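Local coordinates for hypothetical protein TM_1646 (Thermotoga maritima MSB8, PDB 2P61) that is of unknown function, a DUF327 family protein whose single chain folds into an up-and-down bundle of four helices, at residues A[64-69]-A[76-81]; A[81-86]-A[147-152]; A[89-94]-A[108-113]; A[122-127]-A[134-139]. All blocks are in the same frame, centred on the assembly; numbering follows the deposited sequence.

Contact 1 of 4, residues A[64-69]-A[76-81]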
loop_
_atom_site.group_PDB
_atom_site.type_symbol
_atom_site.label_atom_id
_atom_site.label_comp_id
_atom_site.label_asym_id
_atom_site.label_seq_id
_atom_site.Cartn_x
_atom_site.Cartn_y
_atom_site.Cartn_z
ATOM N N GLY A 64 -1.497 7.026 -6.041
ATOM C CA GLY A 64 -0.112 7.579 -5.936
ATOM C C GLY A 64 0.005 8.498 -7.158
ATOM O O GLY A 64 0.146 9.748 -7.040
ATOM N N ASN A 65 -0.200 7.906 -8.349
ATOM C CA ASN A 65 -0.060 8.631 -9.608
ATOM C C ASN A 65 -0.982 9.850 -9.646
ATOM O O ASN A 65 -0.519 10.997 -9.934
ATOM C CB ASN A 65 -0.085 7.691 -10.843
ATOM C CG ASN A 65 1.349 6.994 -11.124
ATOM O OD1 ASN A 65 2.403 7.676 -11.228
ATOM N ND2 ASN A 65 1.360 5.680 -11.293
ATOM N N GLU A 66 -2.250 9.689 -9.253
ATOM C CA GLU A 66 -3.112 10.895 -9.172
ATOM C C GLU A 66 -2.669 11.913 -8.115
ATOM O O GLU A 66 -2.767 13.124 -8.315
ATOM C CB GLU A 66 -4.544 10.525 -8.902
ATOM C CG GLU A 66 -5.537 11.648 -9.270
ATOM C CD GLU A 66 -5.888 11.679 -10.758
ATOM O OE1 GLU A 66 -5.901 10.611 -11.384
ATOM O OE2 GLU A 66 -6.136 12.770 -11.287
ATOM N N LEU A 67 -2.155 11.447 -6.978
ATOM C CA LEU A 67 -1.736 12.423 -5.958
ATOM C C LEU A 67 -0.696 13.312 -6.636
ATOM O O LEU A 67 -0.814 14.528 -6.550
ATOM C CB LEU A 67 -1.236 11.779 -4.686
ATOM C CG LEU A 67 -0.519 12.573 -3.575
ATOM C CD1 LEU A 67 -1.379 13.702 -2.884
ATOM C CD2 LEU A 67 0.097 11.520 -2.513
ATOM N N VAL A 68 0.230 12.700 -7.398
ATOM C CA VAL A 68 1.350 13.398 -8.098
ATOM C C VAL A 68 0.924 14.511 -9.049
ATOM O O VAL A 68 1.603 15.510 -9.133
ATOM C CB VAL A 68 2.307 12.373 -8.833
ATOM C CG1 VAL A 68 3.496 13.030 -9.533
ATOM C CG2 VAL A 68 2.854 11.421 -7.820
ATOM N N ARG A 69 -0.188 14.300 -9.747
ATOM C CA ARG A 69 -0.795 15.174 -10.750
ATOM C C ARG A 69 -1.444 16.359 -10.074
ATOM O O ARG A 69 -1.262 17.487 -10.505
ATOM C CB ARG A 69 -1.830 14.392 -11.583
ATOM C CG ARG A 69 -1.249 13.192 -12.339
ATOM C CD ARG A 69 -2.085 12.534 -13.531
ATOM N NE ARG A 69 -2.781 13.394 -14.489
ATOM C CZ ARG A 69 -2.371 13.725 -15.745
ATOM N NH1 ARG A 69 -1.199 13.350 -16.288
ATOM N NH2 ARG A 69 -3.152 14.511 -16.472
ATOM N N LEU A 76 -4.576 13.011 -1.107
ATOM C CA LEU A 76 -3.557 12.518 -0.203
ATOM C C LEU A 76 -4.194 11.311 0.517
ATOM O O LEU A 76 -3.552 10.224 0.706
ATOM C CB LEU A 76 -2.982 13.607 0.706
ATOM C CG LEU A 76 -1.997 13.107 1.770
ATOM C CD1 LEU A 76 -0.828 12.300 1.158
ATOM C CD2 LEU A 76 -1.440 14.249 2.629
ATOM N N LYS A 77 -5.504 11.406 0.713
ATOM C CA LYS A 77 -6.258 10.313 1.377
ATOM C C LYS A 77 -6.769 9.136 0.560
ATOM O O LYS A 77 -6.834 7.995 1.117
ATOM C CB LYS A 77 -7.403 10.896 2.127
ATOM C CG LYS A 77 -6.895 12.083 3.024
ATOM C CD LYS A 77 -7.952 12.635 4.003
ATOM C CE LYS A 77 -7.607 14.157 4.382
ATOM N NZ LYS A 77 -8.771 15.095 4.093
ATOM N N ARG A 78 -7.152 9.344 -0.720
ATOM C CA ARG A 78 -7.377 8.233 -1.626
ATOM C C ARG A 78 -6.106 7.419 -1.403
ATOM O O ARG A 78 -6.169 6.137 -1.349
ATOM C CB ARG A 78 -7.441 8.756 -3.066
ATOM C CG ARG A 78 -8.286 7.952 -4.065
ATOM C CD ARG A 78 -8.077 8.364 -5.640
ATOM N NE ARG A 78 -8.062 7.139 -6.449
ATOM C CZ ARG A 78 -7.928 7.052 -7.766
ATOM N NH1 ARG A 78 -7.805 8.145 -8.524
ATOM N NH2 ARG A 78 -7.873 5.840 -8.341
ATOM N N TYR A 79 -4.960 8.155 -1.222
ATOM C CA TYR A 79 -3.618 7.490 -1.117
ATOM C C TYR A 79 -3.385 6.623 0.158
ATOM O O TYR A 79 -3.053 5.412 0.091
ATOM C CB TYR A 79 -2.419 8.483 -1.314
ATOM C CG TYR A 79 -1.053 7.769 -1.619
ATOM C CD1 TYR A 79 -0.965 6.788 -2.618
ATOM C CD2 TYR A 79 0.114 8.039 -0.884
ATOM C CE1 TYR A 79 0.236 6.082 -2.871
ATOM C CE2 TYR A 79 1.321 7.387 -1.138
ATOM C CZ TYR A 79 1.381 6.421 -2.159
ATOM O OH TYR A 79 2.571 5.748 -2.486
ATOM N N LYS A 80 -3.448 7.335 1.297
ATOM C CA LYS A 80 -3.400 6.817 2.654
ATOM C C LYS A 80 -4.425 5.738 2.828
ATOM O O LYS A 80 -4.087 4.689 3.324
ATOM C CB LYS A 80 -3.698 7.960 3.598
ATOM C CG LYS A 80 -2.656 9.090 3.558
ATOM C CD LYS A 80 -2.225 9.487 4.938
ATOM C CE LYS A 80 -1.734 10.904 5.023
ATOM N NZ LYS A 80 -0.752 10.979 6.209
ATOM N N ASN A 81 -5.684 5.976 2.408
ATOM C CA ASN A 81 -6.722 4.923 2.473
ATOM C C ASN A 81 -6.347 3.653 1.705
ATOM O O ASN A 81 -6.404 2.550 2.229
ATOM C CB ASN A 81 -8.108 5.399 2.002
ATOM C CG ASN A 81 -8.735 6.442 2.950
ATOM O OD1 ASN A 81 -8.386 6.598 4.157
ATOM N ND2 ASN A 81 -9.681 7.174 2.396
#
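The Y79 ring is met from two directions, by the G64 backbone and the L67 side chain, both at a slant that is neither squarely over a face nor at the edge. The setting is a helical hairpin: helix 37-69 ends, the chain turns, and helix 73-95 runs back beside it, the two short segments 160° apart in direction. Their axes are 8.6 Å apart, with G64 CA beside the ring, 3.4 Å from Y79 CE1; the lack of a side chain at G64 is consistent with this close approach. One turn on, L67 runs perpendicular to Y79, with L67 CD2 3.8 Å from Y79 CD2. That same methyl also touches L76 CD1, while the other branch, L67 CD1, lies 3.7 Å from L76 CA. At the outer margin E66 CB lies oblique to the R78 guanidinium, 4.1 Å from R78 NH1; E66 OE1 is near but beyond a salt bridge, and R78 is instead paired through NE with E59 and through NH2 with D62. With CG anti to the backbone N (chi1 -163°), the Y79 ring extends inward, and its OH ends in a hydrogen bond to N146 OD1 on helix 138-153.

Contact 2 of 4, residues A[81-86]-A[147-152]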
loop_
_atom_site.group_PDB
_atom_site.type_symbol
_atom_site.label_atom_id
_atom_site.label_comp_id
_atom_site.label_asym_id
_atom_site.label_seq_id
_atom_site.Cartn_x
_atom_site.Cartn_y
_atom_site.Cartn_z
ATOM N N ASN A 81 -5.684 5.976 2.408
ATOM C CA ASN A 81 -6.722 4.923 2.473
ATOM C C ASN A 81 -6.347 3.653 1.705
ATOM O O ASN A 81 -6.404 2.550 2.229
ATOM C CB ASN A 81 -8.108 5.399 2.002
ATOM C CG ASN A 81 -8.735 6.442 2.950
ATOM O OD1 ASN A 81 -8.386 6.598 4.157
ATOM N ND2 ASN A 81 -9.681 7.174 2.396
ATOM N N ALA A 82 -5.972 3.820 0.448
ATOM C CA ALA A 82 -5.595 2.744 -0.420
ATOM C C ALA A 82 -4.478 1.987 0.195
ATOM O O ALA A 82 -4.498 0.769 0.200
ATOM C CB ALA A 82 -5.170 3.324 -1.718
ATOM N N ILE A 83 -3.487 2.668 0.733
ATOM C CA ILE A 83 -2.380 1.939 1.366
ATOM C C ILE A 83 -2.827 1.221 2.635
ATOM O O ILE A 83 -2.296 0.116 2.879
ATOM C CB ILE A 83 -1.214 2.830 1.711
ATOM C CG1 ILE A 83 -0.458 3.178 0.448
ATOM C CG2 ILE A 83 -0.344 2.194 2.713
ATOM C CD1 ILE A 83 0.671 4.174 0.700
ATOM N N LYS A 84 -3.757 1.836 3.420
ATOM C CA LYS A 84 -4.452 1.189 4.547
ATOM C C LYS A 84 -5.091 -0.132 4.142
ATOM O O LYS A 84 -4.814 -1.205 4.708
ATOM C CB LYS A 84 -5.558 2.085 5.124
ATOM C CG LYS A 84 -5.202 2.946 6.375
ATOM C CD LYS A 84 -6.307 2.845 7.497
ATOM C CE LYS A 84 -7.242 4.110 7.491
ATOM N NZ LYS A 84 -7.360 4.919 8.805
ATOM N N GLU A 85 -5.946 -0.064 3.137
ATOM C CA GLU A 85 -6.576 -1.228 2.669
ATOM C C GLU A 85 -5.501 -2.179 2.185
ATOM O O GLU A 85 -5.530 -3.369 2.565
ATOM C CB GLU A 85 -7.551 -0.872 1.597
ATOM C CG GLU A 85 -9.051 -0.987 1.999
ATOM C CD GLU A 85 -9.446 -0.054 3.145
ATOM O OE1 GLU A 85 -9.514 1.190 2.914
ATOM O OE2 GLU A 85 -9.673 -0.570 4.275
ATOM N N PHE A 86 -4.487 -1.718 1.416
ATOM C CA PHE A 86 -3.466 -2.724 1.033
ATOM C C PHE A 86 -2.903 -3.476 2.282
ATOM O O PHE A 86 -2.831 -4.694 2.281
ATOM C CB PHE A 86 -2.391 -2.221 0.047
ATOM C CG PHE A 86 -1.369 -3.242 -0.249
ATOM C CD1 PHE A 86 -1.582 -4.169 -1.227
ATOM C CD2 PHE A 86 -0.233 -3.341 0.507
ATOM C CE1 PHE A 86 -0.695 -5.196 -1.459
ATOM C CE2 PHE A 86 0.681 -4.355 0.269
ATOM C CZ PHE A 86 0.417 -5.282 -0.701
ATOM N N GLY A 147 7.421 1.358 -3.974
ATOM C CA GLY A 147 8.457 0.366 -4.168
ATOM C C GLY A 147 8.195 -0.583 -3.064
ATOM O O GLY A 147 8.127 -1.751 -3.293
ATOM N N LEU A 148 7.945 -0.040 -1.883
ATOM C CA LEU A 148 7.819 -0.831 -0.649
ATOM C C LEU A 148 6.523 -1.623 -0.565
ATOM O O LEU A 148 6.449 -2.660 0.097
ATOM C CB LEU A 148 7.891 0.056 0.603
ATOM C CG LEU A 148 9.161 0.900 0.831
ATOM C CD1 LEU A 148 8.868 1.842 2.007
ATOM C CD2 LEU A 148 10.276 0.005 1.114
ATOM N N ILE A 149 5.498 -1.124 -1.233
ATOM C CA ILE A 149 4.275 -1.823 -1.189
ATOM C C ILE A 149 4.393 -3.009 -2.061
ATOM O O ILE A 149 3.949 -4.056 -1.652
ATOM C CB ILE A 149 3.067 -0.913 -1.465
ATOM C CG1 ILE A 149 2.753 -0.179 -0.155
ATOM C CG2 ILE A 149 1.853 -1.722 -2.077
ATOM C CD1 ILE A 149 2.258 1.180 -0.452
ATOM N N LEU A 150 5.033 -2.876 -3.216
ATOM C CA LEU A 150 5.310 -4.000 -4.127
ATOM C C LEU A 150 6.298 -5.049 -3.574
ATOM O O LEU A 150 6.178 -6.225 -3.888
ATOM C CB LEU A 150 5.765 -3.494 -5.511
ATOM C CG LEU A 150 4.776 -2.703 -6.365
ATOM C CD1 LEU A 150 5.531 -1.995 -7.419
ATOM C CD2 LEU A 150 3.629 -3.574 -7.011
ATOM N N ASN A 151 7.291 -4.678 -2.775
ATOM C CA ASN A 151 7.997 -5.762 -2.034
ATOM C C ASN A 151 7.004 -6.589 -1.247
ATOM O O ASN A 151 6.901 -7.786 -1.486
ATOM C CB ASN A 151 9.033 -5.248 -1.045
ATOM C CG ASN A 151 10.122 -4.433 -1.719
ATOM O OD1 ASN A 151 10.745 -3.586 -1.071
ATOM N ND2 ASN A 151 10.388 -4.693 -3.008
ATOM N N LEU A 152 6.268 -5.923 -0.349
ATOM C CA LEU A 152 5.173 -6.499 0.441
ATOM C C LEU A 152 4.261 -7.367 -0.373
ATOM O O LEU A 152 3.922 -8.433 0.027
ATOM C CB LEU A 152 4.331 -5.383 1.109
ATOM C CG LEU A 152 4.984 -4.849 2.394
ATOM C CD1 LEU A 152 4.224 -3.774 3.094
ATOM C CD2 LEU A 152 5.228 -6.000 3.291
#
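I149 fills the space between I83 and F86, using a different branch for each. The contact brings helix 73-95 alongside helix 138-153, two nearly parallel members of the four-helix bundle whose short segments differ in direction by 18°. Their axes are 11.9 Å apart, so side chains rather than backbones bridge the distance. F86 has CG anti to the backbone N (chi1 177°), which sends the ring across to the other helix. I149 has CG2 anti to the backbone N and CG1 beside it, and the CG2 methyl settles over one face of the F86 ring: CG2 lies 3.8 Å from the ring centroid and 16° off the ring normal, a CH-pi contact displaced a little toward the rim. The other branch of I149 runs the opposite way along the helix to I83, where I149 CD1 comes to 3.5 Å from I83 CG1 and nearly as close to I83 CD1. L152, a turn further along, meets the same phenyl ring at its edge, in the ring plane, with CB 3.9 Å from F86 CE2. Beyond the pair, helix 37-69 packs on F86 through L53, V57 and V60, and I83 also touches V117 of helix 105-129. No hydrogen bond or charge pair joins the two segments; the association rests on dispersion and the exclusion of water, which fits a place almost at the centre of the chain.

Contact 3 of 4, residues A[89-94]-A[108-113]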
loop_
_atom_site.group_PDB
_atom_site.type_symbol
_atom_site.label_atom_id
_atom_site.label_comp_id
_atom_site.label_asym_id
_atom_site.label_seq_id
_atom_site.Cartn_x
_atom_site.Cartn_y
_atom_site.Cartn_z
ATOM N N LEU A 89 -5.099 -6.533 3.811
ATOM C CA LEU A 89 -5.126 -7.731 3.034
ATOM C C LEU A 89 -3.848 -8.525 3.135
ATOM O O LEU A 89 -3.932 -9.675 3.456
ATOM C CB LEU A 89 -5.520 -7.447 1.605
ATOM C CG LEU A 89 -6.977 -7.033 1.434
ATOM C CD1 LEU A 89 -7.069 -5.884 0.357
ATOM C CD2 LEU A 89 -7.762 -8.270 1.038
ATOM N N ILE A 90 -2.674 -7.932 2.884
ATOM C CA ILE A 90 -1.382 -8.632 3.017
ATOM C C ILE A 90 -1.092 -9.157 4.431
ATOM O O ILE A 90 -0.509 -10.232 4.535
ATOM C CB ILE A 90 -0.144 -7.776 2.542
ATOM C CG1 ILE A 90 0.985 -8.666 1.992
ATOM C CG2 ILE A 90 0.370 -6.850 3.658
ATOM C CD1 ILE A 90 0.862 -8.988 0.507
ATOM N N GLU A 91 -1.461 -8.428 5.491
ATOM C CA GLU A 91 -1.406 -9.003 6.837
ATOM C C GLU A 91 -2.055 -10.366 6.820
ATOM O O GLU A 91 -1.367 -11.362 7.095
ATOM C CB GLU A 91 -2.147 -8.172 7.881
ATOM C CG GLU A 91 -1.213 -7.537 8.887
ATOM C CD GLU A 91 -1.853 -7.302 10.268
ATOM O OE1 GLU A 91 -2.678 -8.154 10.734
ATOM O OE2 GLU A 91 -1.479 -6.268 10.893
ATOM N N LYS A 92 -3.366 -10.398 6.484
ATOM C CA LYS A 92 -4.131 -11.625 6.408
ATOM C C LYS A 92 -3.331 -12.670 5.673
ATOM O O LYS A 92 -2.986 -13.669 6.236
ATOM C CB LYS A 92 -5.515 -11.419 5.787
ATOM C CG LYS A 92 -6.476 -10.550 6.633
ATOM C CD LYS A 92 -7.968 -10.731 6.187
ATOM C CE LYS A 92 -8.902 -9.469 6.521
ATOM N NZ LYS A 92 -10.086 -9.214 5.529
ATOM N N LYS A 93 -2.953 -12.434 4.441
ATOM C CA LYS A 93 -2.154 -13.426 3.748
ATOM C C LYS A 93 -0.857 -13.830 4.486
ATOM O O LYS A 93 -0.550 -15.008 4.594
ATOM C CB LYS A 93 -1.843 -13.008 2.312
ATOM C CG LYS A 93 -1.370 -14.186 1.513
ATOM C CD LYS A 93 -0.648 -13.847 0.224
ATOM C CE LYS A 93 -0.750 -15.060 -0.729
ATOM N NZ LYS A 93 -0.889 -14.675 -2.184
ATOM N N ILE A 94 -0.074 -12.894 4.996
ATOM C CA ILE A 94 1.179 -13.328 5.573
ATOM C C ILE A 94 0.962 -14.112 6.824
ATOM O O ILE A 94 1.629 -15.115 7.003
ATOM C CB ILE A 94 2.222 -12.200 5.709
ATOM C CG1 ILE A 94 2.944 -12.059 4.388
ATOM C CG2 ILE A 94 3.264 -12.478 6.826
ATOM C CD1 ILE A 94 3.049 -10.651 3.921
ATOM N N ALA A 108 8.333 -10.654 9.980
ATOM C CA ALA A 108 9.344 -9.712 10.468
ATOM C C ALA A 108 9.576 -8.653 9.398
ATOM O O ALA A 108 9.645 -7.471 9.709
ATOM C CB ALA A 108 10.649 -10.447 10.814
ATOM N N ARG A 109 9.707 -9.046 8.140
ATOM C CA ARG A 109 9.715 -8.001 7.114
ATOM C C ARG A 109 8.453 -7.136 7.221
ATOM O O ARG A 109 8.545 -5.945 7.593
ATOM C CB ARG A 109 9.957 -8.565 5.735
ATOM C CG ARG A 109 11.287 -9.337 5.680
ATOM C CD ARG A 109 11.627 -9.717 4.270
ATOM N NE ARG A 109 11.925 -11.142 4.117
ATOM C CZ ARG A 109 13.161 -11.639 4.136
ATOM N NH1 ARG A 109 14.216 -10.835 4.321
ATOM N NH2 ARG A 109 13.351 -12.945 3.989
ATOM N N LEU A 110 7.274 -7.717 7.013
ATOM C CA LEU A 110 6.029 -7.023 7.350
ATOM C C LEU A 110 6.086 -6.032 8.503
ATOM O O LEU A 110 5.719 -4.872 8.359
ATOM C CB LEU A 110 4.919 -8.012 7.636
ATOM C CG LEU A 110 3.506 -7.422 7.802
ATOM C CD1 LEU A 110 2.917 -6.822 6.493
ATOM C CD2 LEU A 110 2.637 -8.549 8.364
ATOM N N HIS A 111 6.534 -6.432 9.660
ATOM C CA HIS A 111 6.509 -5.449 10.734
ATOM C C HIS A 111 7.409 -4.243 10.407
ATOM O O HIS A 111 7.090 -3.113 10.807
ATOM C CB HIS A 111 6.849 -6.052 12.099
ATOM C CG HIS A 111 6.840 -5.059 13.209
ATOM N ND1 HIS A 111 5.687 -4.704 13.895
ATOM C CD2 HIS A 111 7.840 -4.342 13.764
ATOM C CE1 HIS A 111 5.978 -3.803 14.817
ATOM N NE2 HIS A 111 7.281 -3.567 14.759
ATOM N N LEU A 112 8.496 -4.444 9.675
ATOM C CA LEU A 112 9.465 -3.378 9.587
ATOM C C LEU A 112 9.169 -2.573 8.341
ATOM O O LEU A 112 9.471 -1.363 8.273
ATOM C CB LEU A 112 10.933 -3.897 9.614
ATOM C CG LEU A 112 11.482 -4.697 10.841
ATOM C CD1 LEU A 112 12.739 -5.474 10.504
ATOM C CD2 LEU A 112 11.763 -3.733 11.990
ATOM N N VAL A 113 8.514 -3.190 7.371
ATOM C CA VAL A 113 8.248 -2.419 6.183
ATOM C C VAL A 113 7.041 -1.503 6.384
ATOM O O VAL A 113 7.089 -0.310 6.053
ATOM C CB VAL A 113 8.070 -3.284 4.982
ATOM C CG1 VAL A 113 7.353 -2.489 3.939
ATOM C CG2 VAL A 113 9.456 -3.846 4.496
#
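Helices 73-95 and 105-129 run antiparallel here, the short segments 160° apart in direction with axes 11.1 Å from each other, and the nearest pair of CA atoms, those of E91 and L110, are 7.7 Å apart. At that spacing one side chain does most of the bridging. L110, in a segment that lies within a predicted coiled coil, projects from its helix with CG anti to the backbone N (chi1 -171°), and its two methyls diverge toward different partners. CD1 goes to I90, 3.8 Å from I90 CG2, the two side chains overlapping while they point opposite ways. CD2 takes the other side: it lies 4.0 Å from E91 CG and a looser 4.3 Å from I94 CG2. E91 therefore contributes the aliphatic part of its chain, set roughly square to L110, while its carboxylate lies farther from the leucine than CG does. L110 thus rests on I90, E91 and I94, within about one turn of the opposing helix, with no polar bond between the segments. The burial is modest, 154 Å² in all, and E91 and I94 are partly exposed. On the far side of the 89-94 segment, L89 packs against F49, L52 and L53 of helix 37-69, and K93 makes a salt bridge with E50. Helix 138-153 also packs here, L152 touching L110 and V113.

Contact 4 of 4, residues A[122-127]-A[134-139]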
loop_
_atom_site.group_PDB
_atom_site.type_symbol
_atom_site.label_atom_id
_atom_site.label_comp_id
_atom_site.label_asym_id
_atom_site.label_seq_id
_atom_site.Cartn_x
_atom_site.Cartn_y
_atom_site.Cartn_z
ATOM N N MET A 122 4.339 9.727 6.950
ATOM C CA MET A 122 4.323 10.901 7.827
ATOM C C MET A 122 5.302 12.010 7.359
ATOM O O MET A 122 5.010 13.206 7.495
ATOM C CB MET A 122 4.469 10.514 9.303
ATOM C CG MET A 122 4.549 11.685 10.369
ATOM S SD MET A 122 3.147 12.831 10.529
ATOM C CE MET A 122 1.894 11.588 10.758
ATOM N N ASP A 123 6.449 11.648 6.770
ATOM C CA ASP A 123 7.290 12.610 6.116
ATOM C C ASP A 123 6.497 13.282 5.013
ATOM O O ASP A 123 6.464 14.476 4.957
ATOM C CB ASP A 123 8.575 11.967 5.571
ATOM C CG ASP A 123 9.454 11.390 6.676
ATOM O OD1 ASP A 123 9.207 11.712 7.862
ATOM O OD2 ASP A 123 10.410 10.620 6.388
ATOM N N LEU A 124 5.851 12.539 4.139
ATOM C CA LEU A 124 5.114 13.133 3.032
ATOM C C LEU A 124 4.091 14.194 3.517
ATOM O O LEU A 124 4.247 15.379 3.227
ATOM C CB LEU A 124 4.432 11.994 2.269
ATOM C CG LEU A 124 3.406 12.023 1.140
ATOM C CD1 LEU A 124 3.377 13.306 0.458
ATOM C CD2 LEU A 124 3.882 11.030 0.175
ATOM N N THR A 125 3.067 13.764 4.270
ATOM C CA THR A 125 2.106 14.651 4.939
ATOM C C THR A 125 2.757 15.894 5.525
ATOM O O THR A 125 2.308 17.024 5.317
ATOM C CB THR A 125 1.410 13.898 6.108
ATOM O OG1 THR A 125 0.880 12.649 5.631
ATOM C CG2 THR A 125 0.271 14.695 6.671
ATOM N N GLU A 126 3.800 15.705 6.303
ATOM C CA GLU A 126 4.353 16.847 7.025
ATOM C C GLU A 126 4.767 17.938 6.026
ATOM O O GLU A 126 4.846 19.100 6.358
ATOM C CB GLU A 126 5.543 16.404 7.855
ATOM C CG GLU A 126 6.012 17.334 8.883
ATOM C CD GLU A 126 7.246 16.786 9.650
ATOM O OE1 GLU A 126 8.406 16.951 9.162
ATOM O OE2 GLU A 126 7.050 16.198 10.748
ATOM N N LYS A 127 4.991 17.562 4.783
ATOM C CA LYS A 127 5.730 18.408 3.854
ATOM C C LYS A 127 4.729 19.070 2.911
ATOM O O LYS A 127 4.873 20.221 2.535
ATOM C CB LYS A 127 6.756 17.532 3.136
ATOM C CG LYS A 127 8.068 18.159 3.019
ATOM C CD LYS A 127 9.218 17.187 3.124
ATOM C CE LYS A 127 10.587 18.011 3.226
ATOM N NZ LYS A 127 10.593 19.328 2.383
ATOM N N GLN A 134 8.664 23.013 -3.256
ATOM C CA GLN A 134 9.920 22.990 -3.989
ATOM C C GLN A 134 11.054 22.081 -3.486
ATOM O O GLN A 134 12.036 21.942 -4.188
ATOM C CB GLN A 134 10.440 24.436 -4.237
ATOM C CG GLN A 134 10.002 24.943 -5.653
ATOM C CD GLN A 134 9.501 26.399 -5.707
ATOM O OE1 GLN A 134 9.399 27.089 -4.679
ATOM N NE2 GLN A 134 9.211 26.882 -6.921
ATOM N N THR A 135 10.957 21.473 -2.302
ATOM C CA THR A 135 11.869 20.354 -1.904
ATOM C C THR A 135 11.125 19.035 -1.718
ATOM O O THR A 135 11.703 17.976 -1.680
ATOM C CB THR A 135 12.650 20.685 -0.643
ATOM O OG1 THR A 135 11.770 21.199 0.386
ATOM C CG2 THR A 135 13.699 21.774 -0.974
ATOM N N ILE A 136 9.805 19.079 -1.691
ATOM C CA ILE A 136 9.074 17.887 -1.451
ATOM C C ILE A 136 9.649 16.782 -2.250
ATOM O O ILE A 136 10.042 15.813 -1.647
ATOM C CB ILE A 136 7.552 18.016 -1.526
ATOM C CG1 ILE A 136 6.903 16.760 -0.894
ATOM C CG2 ILE A 136 7.080 18.174 -2.874
ATOM C CD1 ILE A 136 5.441 16.921 -0.561
ATOM N N ASN A 137 9.765 16.887 -3.579
ATOM C CA ASN A 137 10.107 15.700 -4.401
ATOM C C ASN A 137 9.047 14.620 -4.353
ATOM O O ASN A 137 9.366 13.439 -4.122
ATOM C CB ASN A 137 11.460 15.064 -4.005
ATOM C CG ASN A 137 12.633 15.903 -4.407
ATOM O OD1 ASN A 137 12.609 16.642 -5.374
ATOM N ND2 ASN A 137 13.659 15.807 -3.657
ATOM N N LEU A 138 7.824 15.018 -4.653
ATOM C CA LEU A 138 6.678 14.154 -4.524
ATOM C C LEU A 138 6.582 12.937 -5.440
ATOM O O LEU A 138 6.180 11.911 -4.960
ATOM C CB LEU A 138 5.386 14.966 -4.610
ATOM C CG LEU A 138 4.044 14.270 -4.436
ATOM C CD1 LEU A 138 3.887 13.609 -3.081
ATOM C CD2 LEU A 138 2.950 15.324 -4.647
ATOM N N ALA A 139 6.914 13.017 -6.745
ATOM C CA ALA A 139 6.879 11.887 -7.611
ATOM C C ALA A 139 7.769 10.878 -6.942
ATOM O O ALA A 139 7.318 9.754 -6.734
ATOM C CB ALA A 139 7.375 12.236 -8.922
#
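K127 NZ is held by a salt bridge to E132 OE1 in the connection between the two segments, and it also lies 3.0 Å from T135 OG1. The K127 chain kinks twice along its length, which carries the ammonium group out over the turn; the lysine chain as a whole runs roughly perpendicular to T135. The root of the same lysine does apolar work: I136 reaches in with CG1 anti to the backbone N (chi1 -165°) and an extended end, placing CD1 4.0 Å from K127 CB. Deeper in, L124 meets L138, the closest methyls being L124 CD1 and L138 CD1 at 3.6 Å. L124 CD1 also faces I136 CD1, more distantly at 4.3 Å, so a small apolar layer of two leucines and an isoleucine lies beneath the polar cover of the turn. The nearest CA pair is that of K127 and I136, 6.3 Å apart. N137, with a left-handed backbone conformation, occupies the N-cap position just before helix 138-153; its side chain makes no capping bond. The contact thus closes the connection between helices 105-129 and 138-153. R141 of the latter touches D123 and K127 and bonds through NE to I136 O, and I145, from the same helix, packs on L124 of helix 105-129.

Helix 73-95 serves contacts 1, 2 and 3 in turn, meeting helices 37-69, 138-153 and 105-129. Contact 2 is the core, about 1 Å from the chain's centre and wholly apolar. Contacts 1 and 3 lie on opposite sides of that centre, their own centres about 22 Å apart; contact 3 is the more open and rests on a single leucine. Contacts 1 and 4 share one end of the bundle and touch, L76 CD1 lying 4.2 Å from L124 CG. Both close short turns between successive helices, seven residues apart at their nearest ends, buried inside but with charged groups outside. Contacts 2 and 3, centres about 10 Å apart, also touch, for example through L152 and I90.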